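Local coordinates for protein transcriptional regulator, IclR family (PDB 3R4K) that probably regulates transcription as an IclR-type DNA-binding protein, pairing a helix-turn-helix domain with a GAF-like C-terminal domain that in relatives senses small effector molecules, at residues N119-V123 against A217-R222; A137-A141 against S198-P202; R162-T166 against I189-A194. All coordinates share one frame; numbering follows the deposited sequence.

Contact 1: residues N119-V123 against A217-R222; sequences NATKV and AAPTSR
Arg222 reaches out from the 3-10 turn after strand 210-219 to bind Thr121, making this a loop-to-strand-end contact of mixed polar and apolar character at one margin of the GAF-like domain. Its guanidinium meets Thr121 end-on: NH2 donates to the backbone Thr121 O at 2.8 Å with that donor in the carbonyl plane, NH1 donates to the same Thr121 O at 2.9 Å, and NH1 also reaches Thr121 OG1 at 3.0 Å. All three bonds lie close to the guanidinium plane but are clearly bent, since NH1 and NH2 share Thr121 O and NH1 is also divided between Thr121 O and OG1.

The faces of the group are covered as well. The Asn119 amide stacks on one, its plane 8° from that of the guanidinium and its CG 3.5 Å above the centre; Pro219 CG lies over the opposite face, offset toward the rim. Farther along, Val123 supplies the apolar part: CG1, anti to the backbone N (chi1 179°), lies 3.8 Å from Ala217 CB, while CG2 turns to the Ala218-Pro219 junction. A water accepts from Val123 N and donates to Ala217 O, bridging the two backbones.

Around this contact, Glu96 gives Arg222 NH2 a salt bridge, Thr97 of the adjoining strand 97-104 pairs through its backbone with Ala217, and Val123 also leans on Val196 of strand 196-204.

Contact 2: residues A137-A141 against S198-P202; sequences ASGLA and SHAVP
Ala200 CB rises from strand 196-204 into the first turn of helix 137-143, where it meets backbone as much as side chain: Ala137 C and Ser138 N each lie 3.5 Å from Ala200 CB. The methyl of Ala137 descends beside it, with Ala137 CB 3.7 Å from Ala200 CB and at the same distance from Ser198 O. One turn on, Ala141 CB points the same way and settles over the peptide joining Val201 to Pro202, 4.0 Å from Pro202 N. Ala200 thus fits between two alanines spaced i, i+4 on the helix face, and its methyl approaches Ala141 CB to 4.2 Å.

The margins are filled more lightly. Ser138 has OG beside its own backbone N (chi1 -56°), which brings it to 4.0 Å from Ala200 CB, a van der Waals contact, whereas Pro202 CB comes under Ala141 O. Helix 137-143 packs in this way on one face of the six-stranded antiparallel sheet of the GAF-like domain; His199 and Val201 point to the other face, where helix 225-245 covers them.

Helix and strand run in similar directions: the axes of the two short segments cross at -27° and lie 6.9 Å apart, a close approach consistent with methyl groups at the centre of the interface.

No hydrogen bond crosses this buried contact. Strand backbone polar groups are paired within the sheet instead, Ser198 and Ala200 with strand 186-189, His199 and Val201 with strand 210-219. The chemistry therefore implies cohesion through close van der Waals fit of alanine methyls rather than through directional bonds.

Contact 3: residues R162-T166 against I189-A194; sequences RTPQT and IGGFEA
Thr163 and Thr166, the two ends of a type I beta turn, press against the Gly190-Gly191 backbone to form the tight part of this loop-to-loop contact, while Arg162 and Glu193 make up its more exposed side. Thr163 OG1 donates a bond to Gly190 O (2.5 Å), in the carbonyl plane, and accepts from Gln165 N in an ST turn; its chi1 of 78° sets the hydroxyl between backbone N and carbonyl carbon, from where it can serve both. Gln165, itself solvent-exposed, brings CB to 3.2 Å from the same Gly190 O. Thr166 OG1 lies 2.7 Å from Gly191 O and takes a nearly straight bond from Thr163 N. The CA atoms of Thr166 and Gly191 come within 4.0 Å, evidence of how closely the glycine backbone admits the turn, and Gly190 adopts a positive phi, a backbone shape most readily taken by glycine.

On the outer side one pair is stacked flat. The Arg162 guanidinium covers one face of the Phe192 ring with planes 2° apart, and Arg162 CZ is 3.7 Å from the centroid of the Phe192 ring in a cation-pi arrangement. Arg162 NE meanwhile donates to Phe192 O at 2.8 Å, which should limit rotation of the guanidinium over the ring. Arg162 NH2 forms a salt bridge to Glu193 OE2 (3.1 Å), met from above the carboxylate plane.

The contact pins the loop linking helices 148-156 and 170-183 to the hairpin loop between strands 186-189 and 196-204, at the end of the six-stranded sheet; Phe192 further packs on Glu129 and Leu131 of strand 129-131.

Overall arrangement
All three contacts belong to the GAF-like C-terminal region and gather on one side of the chain's centre, their own centres 14 to 17 Å apart. Contacts 1 and 2 reach adjacent strands of the six-stranded antiparallel sheet, 210-219 and 196-204. Contact 3 joins contact 2 along the chain, as residues 189-194 lead into strand 196-204, and touches contact 1 where Ile189 CG2 meets Thr220 OG1 at 4.1 Å. In sequence each contact encloses the next: 119-123 with 217-222 outermost, 137-141 with 198-202 within it, 162-166 with 189-194 innermost. Together they tie one helix, near the middle, and two loops, toward the periphery, to the sheet of the C-terminal domain.

Contact 1: residues N119-V123 against A217-R222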
ATOM      1  N   ASN A 119     -14.310  26.976 -21.183  1.00 48.71           N
ATOM      2  CA  ASN A 119     -13.727  28.276 -21.560  1.00 47.21           C
ATOM      3  C   ASN A 119     -12.508  28.124 -22.439  1.00 47.95           C
ATOM      4  O   ASN A 119     -11.706  27.235 -22.188  1.00 47.27           O
ATOM      5  CB  ASN A 119     -13.372  29.085 -20.318  1.00 43.96           C
ATOM      6  CG  ASN A 119     -14.517  29.212 -19.348  1.00 56.24           C
ATOM      7  OD1 ASN A 119     -14.654  28.412 -18.420  1.00 57.38           O
ATOM      8  ND2 ASN A 119     -15.412  30.153 -19.581  1.00 38.37           N
ATOM      9  N   ALA A 120     -12.347  29.015 -23.445  1.00 42.56           N
ATOM     10  CA  ALA A 120     -11.205  29.011 -24.370  1.00 39.02           C
ATOM     11  C   ALA A 120      -9.945  29.536 -23.689  1.00 37.73           C
ATOM     12  O   ALA A 120      -8.860  29.077 -24.008  1.00 35.25           O
ATOM     13  CB  ALA A 120     -11.519  29.837 -25.598  1.00 40.51           C
ATOM     14  N   THR A 121     -10.085  30.504 -22.770  1.00 34.06           N
ATOM     15  CA  THR A 121      -8.964  31.060 -21.995  1.00 33.26           C
ATOM     16  C   THR A 121      -8.887  30.252 -20.696  1.00 36.35           C
ATOM     17  O   THR A 121      -9.866  30.199 -19.935  1.00 36.83           O
ATOM     18  CB  THR A 121      -9.102  32.574 -21.763  1.00 37.12           C
ATOM     19  OG1 THR A 121     -10.261  32.803 -20.964  1.00 47.61           O
ATOM     20  CG2 THR A 121      -9.240  33.351 -23.050  1.00 28.53           C
ATOM     21  N   LYS A 122      -7.767  29.541 -20.504  1.00 28.93           N
ATOM     22  CA  LYS A 122      -7.562  28.631 -19.377  1.00 26.76           C
ATOM     23  C   LYS A 122      -6.260  28.890 -18.663  1.00 30.71           C
ATOM     24  O   LYS A 122      -5.351  29.464 -19.258  1.00 30.00           O
ATOM     25  CB  LYS A 122      -7.501  27.181 -19.910  1.00 25.57           C
ATOM     26  CG  LYS A 122      -8.740  26.704 -20.629  1.00 31.19           C
ATOM     27  CD  LYS A 122      -8.357  25.712 -21.651  1.00 34.20           C
ATOM     28  CE  LYS A 122      -9.424  24.724 -21.987  1.00 38.81           C
ATOM     29  NZ  LYS A 122     -10.349  25.204 -23.028  1.00 41.68           N
ATOM     30  N   VAL A 123      -6.133  28.394 -17.419  1.00 28.06           N
ATOM     31  CA  VAL A 123      -4.862  28.393 -16.710  1.00 28.48           C
ATOM     32  C   VAL A 123      -4.105  27.176 -17.270  1.00 35.91           C
ATOM     33  O   VAL A 123      -4.572  26.040 -17.126  1.00 35.32           O
ATOM     34  CB  VAL A 123      -4.998  28.368 -15.169  1.00 31.84           C
ATOM     35  CG1 VAL A 123      -3.621  28.351 -14.515  1.00 31.46           C
ATOM     36  CG2 VAL A 123      -5.817  29.545 -14.666  1.00 32.89           C
ATOM     37  N   ALA A 217      -7.480  25.878 -10.507  1.00 27.19           N
ATOM     38  CA  ALA A 217      -6.784  27.119 -10.898  1.00 26.38           C
ATOM     39  C   ALA A 217      -7.636  27.873 -11.880  1.00 33.70           C
ATOM     40  O   ALA A 217      -8.013  27.340 -12.926  1.00 34.69           O
ATOM     41  CB  ALA A 217      -5.426  26.815 -11.503  1.00 24.62           C
ATOM     42  N   ALA A 218      -7.967  29.105 -11.544  1.00 32.38           N
ATOM     43  CA  ALA A 218      -8.817  29.916 -12.399  1.00 33.36           C
ATOM     44  C   ALA A 218      -8.258  31.312 -12.630  1.00 38.07           C
ATOM     45  O   ALA A 218      -7.559  31.839 -11.765  1.00 40.59           O
ATOM     46  CB  ALA A 218     -10.186  30.023 -11.760  1.00 36.20           C
ATOM     47  N   PRO A 219      -8.596  31.977 -13.750  1.00 34.52           N
ATOM     48  CA  PRO A 219      -8.194  33.382 -13.895  1.00 35.79           C
ATOM     49  C   PRO A 219      -8.965  34.231 -12.888  1.00 45.42           C
ATOM     50  O   PRO A 219     -10.148  33.977 -12.621  1.00 45.22           O
ATOM     51  CB  PRO A 219      -8.607  33.725 -15.332  1.00 36.60           C
ATOM     52  CG  PRO A 219      -8.977  32.438 -15.969  1.00 38.96           C
ATOM     53  CD  PRO A 219      -9.435  31.553 -14.885  1.00 35.07           C
ATOM     54  N   THR A 220      -8.305  35.234 -12.323  1.00 46.00           N
ATOM     55  CA  THR A 220      -8.930  36.151 -11.377  1.00 49.28           C
ATOM     56  C   THR A 220     -10.185  36.796 -12.013  1.00 54.94           C
ATOM     57  O   THR A 220     -11.216  36.882 -11.347  1.00 58.12           O
ATOM     58  CB  THR A 220      -7.896  37.171 -10.930  1.00 60.29           C
ATOM     59  OG1 THR A 220      -6.888  36.466 -10.209  1.00 55.61           O
ATOM     60  CG2 THR A 220      -8.478  38.241 -10.040  1.00 67.08           C
ATOM     61  N   SER A 221     -10.117  37.152 -13.311  1.00 48.93           N
ATOM     62  CA  SER A 221     -11.210  37.766 -14.080  1.00 49.51           C
ATOM     63  C   SER A 221     -12.506  36.912 -14.098  1.00 50.91           C
ATOM     64  O   SER A 221     -13.585  37.460 -14.332  1.00 50.74           O
ATOM     65  CB  SER A 221     -10.759  38.057 -15.516  1.00 52.76           C
ATOM     66  OG  SER A 221     -10.504  36.894 -16.296  1.00 61.99           O
ATOM     67  N   ARG A 222     -12.398  35.591 -13.847  1.00 45.93           N
ATOM     68  CA  ARG A 222     -13.539  34.671 -13.844  1.00 45.43           C
ATOM     69  C   ARG A 222     -13.976  34.244 -12.430  1.00 51.51           C
ATOM     70  O   ARG A 222     -14.884  33.410 -12.289  1.00 51.15           O
ATOM     71  CB  ARG A 222     -13.210  33.431 -14.676  1.00 38.84           C
ATOM     72  CG  ARG A 222     -13.485  33.644 -16.146  1.00 41.57           C
ATOM     73  CD  ARG A 222     -13.966  32.382 -16.838  1.00 33.34           C
ATOM     74  NE  ARG A 222     -12.982  31.297 -16.754  1.00 35.68           N
ATOM     75  CZ  ARG A 222     -12.044  31.048 -17.660  1.00 44.84           C
ATOM     76  NH1 ARG A 222     -11.935  31.815 -18.743  1.00 32.86           N
ATOM     77  NH2 ARG A 222     -11.211  30.027 -17.497  1.00 29.80           N
TER
HETATM   78  O   HOH W   1      -8.616  27.646 -15.635  1.00 38.22           O

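Contact 2: residues A137-A141 against S198-P202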
ATOM      1  N   ALA A 137      -2.026  27.561  -3.326  1.00 48.93           N
ATOM      2  CA  ALA A 137      -3.109  27.028  -2.500  1.00 48.75           C
ATOM      3  C   ALA A 137      -2.791  25.558  -2.170  1.00 50.70           C
ATOM      4  O   ALA A 137      -2.964  25.139  -1.029  1.00 49.93           O
ATOM      5  CB  ALA A 137      -4.440  27.150  -3.231  1.00 48.66           C
ATOM      6  N   SER A 138      -2.255  24.806  -3.170  1.00 45.49           N
ATOM      7  CA  SER A 138      -1.844  23.401  -3.040  1.00 42.98           C
ATOM      8  C   SER A 138      -0.775  23.257  -1.956  1.00 46.86           C
ATOM      9  O   SER A 138      -0.913  22.397  -1.084  1.00 47.41           O
ATOM     10  CB  SER A 138      -1.341  22.847  -4.371  1.00 42.03           C
ATOM     11  OG  SER A 138      -2.324  22.994  -5.378  1.00 45.71           O
ATOM     12  N   GLY A 139       0.230  24.132  -1.993  1.00 43.02           N
ATOM     13  CA  GLY A 139       1.310  24.167  -1.013  1.00 44.60           C
ATOM     14  C   GLY A 139       0.828  24.453   0.395  1.00 51.71           C
ATOM     15  O   GLY A 139       1.270  23.796   1.346  1.00 52.45           O
ATOM     16  N   LEU A 140      -0.110  25.417   0.542  1.00 49.21           N
ATOM     17  CA  LEU A 140      -0.689  25.789   1.842  1.00 51.10           C
ATOM     18  C   LEU A 140      -1.547  24.648   2.393  1.00 53.55           C
ATOM     19  O   LEU A 140      -1.489  24.385   3.595  1.00 55.34           O
ATOM     20  CB  LEU A 140      -1.497  27.100   1.760  1.00 52.51           C
ATOM     21  CG  LEU A 140      -0.683  28.368   1.481  1.00 59.27           C
ATOM     22  CD1 LEU A 140      -1.562  29.473   0.927  1.00 60.26           C
ATOM     23  CD2 LEU A 140       0.079  28.841   2.716  1.00 65.05           C
ATOM     24  N   ALA A 141      -2.314  23.963   1.519  1.00 46.58           N
ATOM     25  CA  ALA A 141      -3.153  22.813   1.884  1.00 44.94           C
ATOM     26  C   ALA A 141      -2.286  21.667   2.455  1.00 48.29           C
ATOM     27  O   ALA A 141      -2.667  21.069   3.452  1.00 46.95           O
ATOM     28  CB  ALA A 141      -3.948  22.322   0.671  1.00 42.86           C
ATOM     29  N   SER A 198      -6.494  30.348  -7.129  1.00 48.15           N
ATOM     30  CA  SER A 198      -6.565  28.916  -6.893  1.00 46.53           C
ATOM     31  C   SER A 198      -7.234  28.553  -5.557  1.00 53.16           C
ATOM     32  O   SER A 198      -7.175  29.307  -4.584  1.00 55.50           O
ATOM     33  CB  SER A 198      -5.179  28.278  -6.958  1.00 50.78           C
ATOM     34  OG  SER A 198      -4.098  29.189  -7.101  1.00 68.35           O
ATOM     35  N   HIS A 199      -7.896  27.385  -5.551  1.00 48.47           N
ATOM     36  CA  HIS A 199      -8.560  26.716  -4.430  1.00 48.42           C
ATOM     37  C   HIS A 199      -7.956  25.333  -4.312  1.00 48.87           C
ATOM     38  O   HIS A 199      -7.798  24.667  -5.341  1.00 45.82           O
ATOM     39  CB  HIS A 199     -10.072  26.590  -4.677  1.00 50.04           C
ATOM     40  CG  HIS A 199     -10.848  27.856  -4.577  1.00 56.54           C
ATOM     41  ND1 HIS A 199     -10.863  28.776  -5.611  1.00 58.86           N
ATOM     42  CD2 HIS A 199     -11.696  28.270  -3.608  1.00 61.27           C
ATOM     43  CE1 HIS A 199     -11.673  29.740  -5.216  1.00 61.01           C
ATOM     44  NE2 HIS A 199     -12.196  29.479  -4.015  1.00 63.10           N
ATOM     45  N   ALA A 200      -7.627  24.876  -3.094  1.00 44.72           N
ATOM     46  CA  ALA A 200      -7.051  23.537  -2.933  1.00 42.12           C
ATOM     47  C   ALA A 200      -7.454  22.876  -1.639  1.00 44.08           C
ATOM     48  O   ALA A 200      -7.662  23.543  -0.627  1.00 45.55           O
ATOM     49  CB  ALA A 200      -5.537  23.584  -3.025  1.00 42.30           C
ATOM     50  N   VAL A 201      -7.569  21.547  -1.695  1.00 37.29           N
ATOM     51  CA  VAL A 201      -7.897  20.679  -0.562  1.00 36.48           C
ATOM     52  C   VAL A 201      -6.785  19.639  -0.417  1.00 39.97           C
ATOM     53  O   VAL A 201      -6.240  19.194  -1.435  1.00 38.71           O
ATOM     54  CB  VAL A 201      -9.306  20.005  -0.663  1.00 38.93           C
ATOM     55  CG1 VAL A 201     -10.425  21.030  -0.531  1.00 41.26           C
ATOM     56  CG2 VAL A 201      -9.466  19.163  -1.930  1.00 35.81           C
ATOM     57  N   PRO A 202      -6.430  19.213   0.809  1.00 37.60           N
ATOM     58  CA  PRO A 202      -5.400  18.173   0.936  1.00 35.72           C
ATOM     59  C   PRO A 202      -5.945  16.778   0.593  1.00 36.13           C
ATOM     60  O   PRO A 202      -7.143  16.522   0.716  1.00 33.73           O
ATOM     61  CB  PRO A 202      -5.004  18.266   2.405  1.00 39.69           C
ATOM     62  CG  PRO A 202      -6.269  18.713   3.092  1.00 46.20           C
ATOM     63  CD  PRO A 202      -6.972  19.610   2.130  1.00 42.05           C
TER

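Contact 3: residues R162-T166 against I189-A194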
ATOM      1  N   ARG A 162       7.930  34.871  -5.989  1.00 89.31           N
ATOM      2  CA  ARG A 162       7.806  34.560  -7.415  1.00 86.10           C
ATOM      3  C   ARG A 162       7.123  35.718  -8.148  1.00 89.94           C
ATOM      4  O   ARG A 162       7.510  36.061  -9.269  1.00 88.72           O
ATOM      5  CB  ARG A 162       7.021  33.254  -7.595  1.00 81.60           C
ATOM      6  CG  ARG A 162       7.323  32.526  -8.883  1.00 84.57           C
ATOM      7  CD  ARG A 162       6.682  31.162  -8.839  1.00 87.46           C
ATOM      8  NE  ARG A 162       6.136  30.780 -10.141  1.00 82.82           N
ATOM      9  CZ  ARG A 162       6.683  29.879 -10.946  1.00 89.71           C
ATOM     10  NH1 ARG A 162       7.787  29.238 -10.583  1.00 84.86           N
ATOM     11  NH2 ARG A 162       6.124  29.599 -12.113  1.00 64.50           N
ATOM     12  N   THR A 163       6.107  36.309  -7.496  1.00 87.10           N
ATOM     13  CA  THR A 163       5.321  37.444  -7.980  1.00 87.20           C
ATOM     14  C   THR A 163       5.326  38.545  -6.893  1.00 94.50           C
ATOM     15  O   THR A 163       5.647  38.234  -5.738  1.00 95.96           O
ATOM     16  CB  THR A 163       3.869  36.999  -8.340  1.00 93.35           C
ATOM     17  OG1 THR A 163       3.096  36.866  -7.151  1.00 96.01           O
ATOM     18  CG2 THR A 163       3.803  35.720  -9.188  1.00 85.95           C
ATOM     19  N   PRO A 164       4.916  39.809  -7.181  1.00 92.04           N
ATOM     20  CA  PRO A 164       4.868  40.822  -6.102  1.00 95.21           C
ATOM     21  C   PRO A 164       3.778  40.539  -5.044  1.00 98.04           C
ATOM     22  O   PRO A 164       3.762  41.188  -4.003  1.00100.65           O
ATOM     23  CB  PRO A 164       4.574  42.132  -6.851  1.00 97.89           C
ATOM     24  CG  PRO A 164       4.796  41.837  -8.294  1.00 99.16           C
ATOM     25  CD  PRO A 164       4.489  40.391  -8.469  1.00 91.89           C
ATOM     26  N   GLN A 165       2.870  39.574  -5.310  1.00 90.70           N
ATOM     27  CA  GLN A 165       1.754  39.200  -4.430  1.00 90.04           C
ATOM     28  C   GLN A 165       2.109  38.025  -3.496  1.00 90.54           C
ATOM     29  O   GLN A 165       1.326  37.742  -2.588  1.00 89.93           O
ATOM     30  CB  GLN A 165       0.491  38.831  -5.250  1.00 88.78           C
ATOM     31  CG  GLN A 165      -0.181  39.952  -6.043  1.00109.13           C
ATOM     32  CD  GLN A 165       0.720  40.736  -6.960  1.00133.36           C
ATOM     33  OE1 GLN A 165       1.189  40.241  -7.994  1.00127.08           O
ATOM     34  NE2 GLN A 165       1.032  41.962  -6.563  1.00129.23           N
ATOM     35  N   THR A 166       3.266  37.335  -3.717  1.00 84.79           N
ATOM     36  CA  THR A 166       3.700  36.177  -2.916  1.00 83.55           C
ATOM     37  C   THR A 166       3.921  36.559  -1.462  1.00 91.68           C
ATOM     38  O   THR A 166       4.603  37.552  -1.174  1.00 95.47           O
ATOM     39  CB  THR A 166       4.990  35.531  -3.466  1.00 86.13           C
ATOM     40  OG1 THR A 166       4.961  35.457  -4.889  1.00 80.29           O
ATOM     41  CG2 THR A 166       5.244  34.143  -2.889  1.00 83.12           C
ATOM     42  N   ILE A 189      -4.295  33.842  -4.217  1.00 61.30           N
ATOM     43  CA  ILE A 189      -4.483  34.747  -5.340  1.00 61.39           C
ATOM     44  C   ILE A 189      -3.130  35.317  -5.750  1.00 67.44           C
ATOM     45  O   ILE A 189      -2.512  36.079  -5.005  1.00 68.85           O
ATOM     46  CB  ILE A 189      -5.532  35.851  -5.039  1.00 67.39           C
ATOM     47  CG1 ILE A 189      -6.840  35.238  -4.479  1.00 68.84           C
ATOM     48  CG2 ILE A 189      -5.812  36.680  -6.291  1.00 67.02           C
ATOM     49  CD1 ILE A 189      -7.668  36.158  -3.582  1.00 84.02           C
ATOM     50  N   GLY A 190      -2.685  34.892  -6.926  1.00 65.05           N
ATOM     51  CA  GLY A 190      -1.459  35.324  -7.586  1.00 66.10           C
ATOM     52  C   GLY A 190      -0.141  35.266  -6.836  1.00 74.13           C
ATOM     53  O   GLY A 190       0.702  36.143  -7.043  1.00 75.93           O
ATOM     54  N   GLY A 191       0.053  34.229  -6.009  1.00 71.26           N
ATOM     55  CA  GLY A 191       1.283  34.005  -5.248  1.00 72.51           C
ATOM     56  C   GLY A 191       2.339  33.225  -6.015  1.00 75.53           C
ATOM     57  O   GLY A 191       3.531  33.325  -5.715  1.00 77.55           O
ATOM     58  N   PHE A 192       1.897  32.412  -6.999  1.00 68.69           N
ATOM     59  CA  PHE A 192       2.743  31.592  -7.876  1.00 66.49           C
ATOM     60  C   PHE A 192       2.765  32.194  -9.289  1.00 67.82           C
ATOM     61  O   PHE A 192       3.823  32.321  -9.914  1.00 66.93           O
ATOM     62  CB  PHE A 192       2.217  30.150  -7.912  1.00 66.30           C
ATOM     63  CG  PHE A 192       3.131  29.125  -8.542  1.00 66.54           C
ATOM     64  CD1 PHE A 192       4.272  28.674  -7.871  1.00 70.59           C
ATOM     65  CD2 PHE A 192       2.820  28.560  -9.777  1.00 66.29           C
ATOM     66  CE1 PHE A 192       5.105  27.711  -8.443  1.00 70.55           C
ATOM     67  CE2 PHE A 192       3.647  27.582 -10.346  1.00 68.13           C
ATOM     68  CZ  PHE A 192       4.788  27.168  -9.678  1.00 67.72           C
ATOM     69  N   GLU A 193       1.582  32.573  -9.778  1.00 62.57           N
ATOM     70  CA  GLU A 193       1.374  33.196 -11.078  1.00 60.88           C
ATOM     71  C   GLU A 193       0.407  34.348 -10.891  1.00 62.67           C
ATOM     72  O   GLU A 193      -0.648  34.161 -10.265  1.00 60.10           O
ATOM     73  CB  GLU A 193       0.830  32.178 -12.105  1.00 59.84           C
ATOM     74  CG  GLU A 193       1.771  31.032 -12.458  1.00 70.89           C
ATOM     75  CD  GLU A 193       2.846  31.286 -13.500  1.00 90.95           C
ATOM     76  OE1 GLU A 193       2.929  32.417 -14.037  1.00 74.51           O
ATOM     77  OE2 GLU A 193       3.595  30.328 -13.800  1.00 88.74           O
ATOM     78  N   ALA A 194       0.769  35.542 -11.414  1.00 59.69           N
ATOM     79  CA  ALA A 194      -0.101  36.713 -11.313  1.00 60.77           C
ATOM     80  C   ALA A 194      -1.424  36.486 -12.078  1.00 62.60           C
ATOM     81  O   ALA A 194      -1.428  35.865 -13.157  1.00 60.07           O
ATOM     82  CB  ALA A 194       0.604  37.956 -11.831  1.00 62.78           C
TER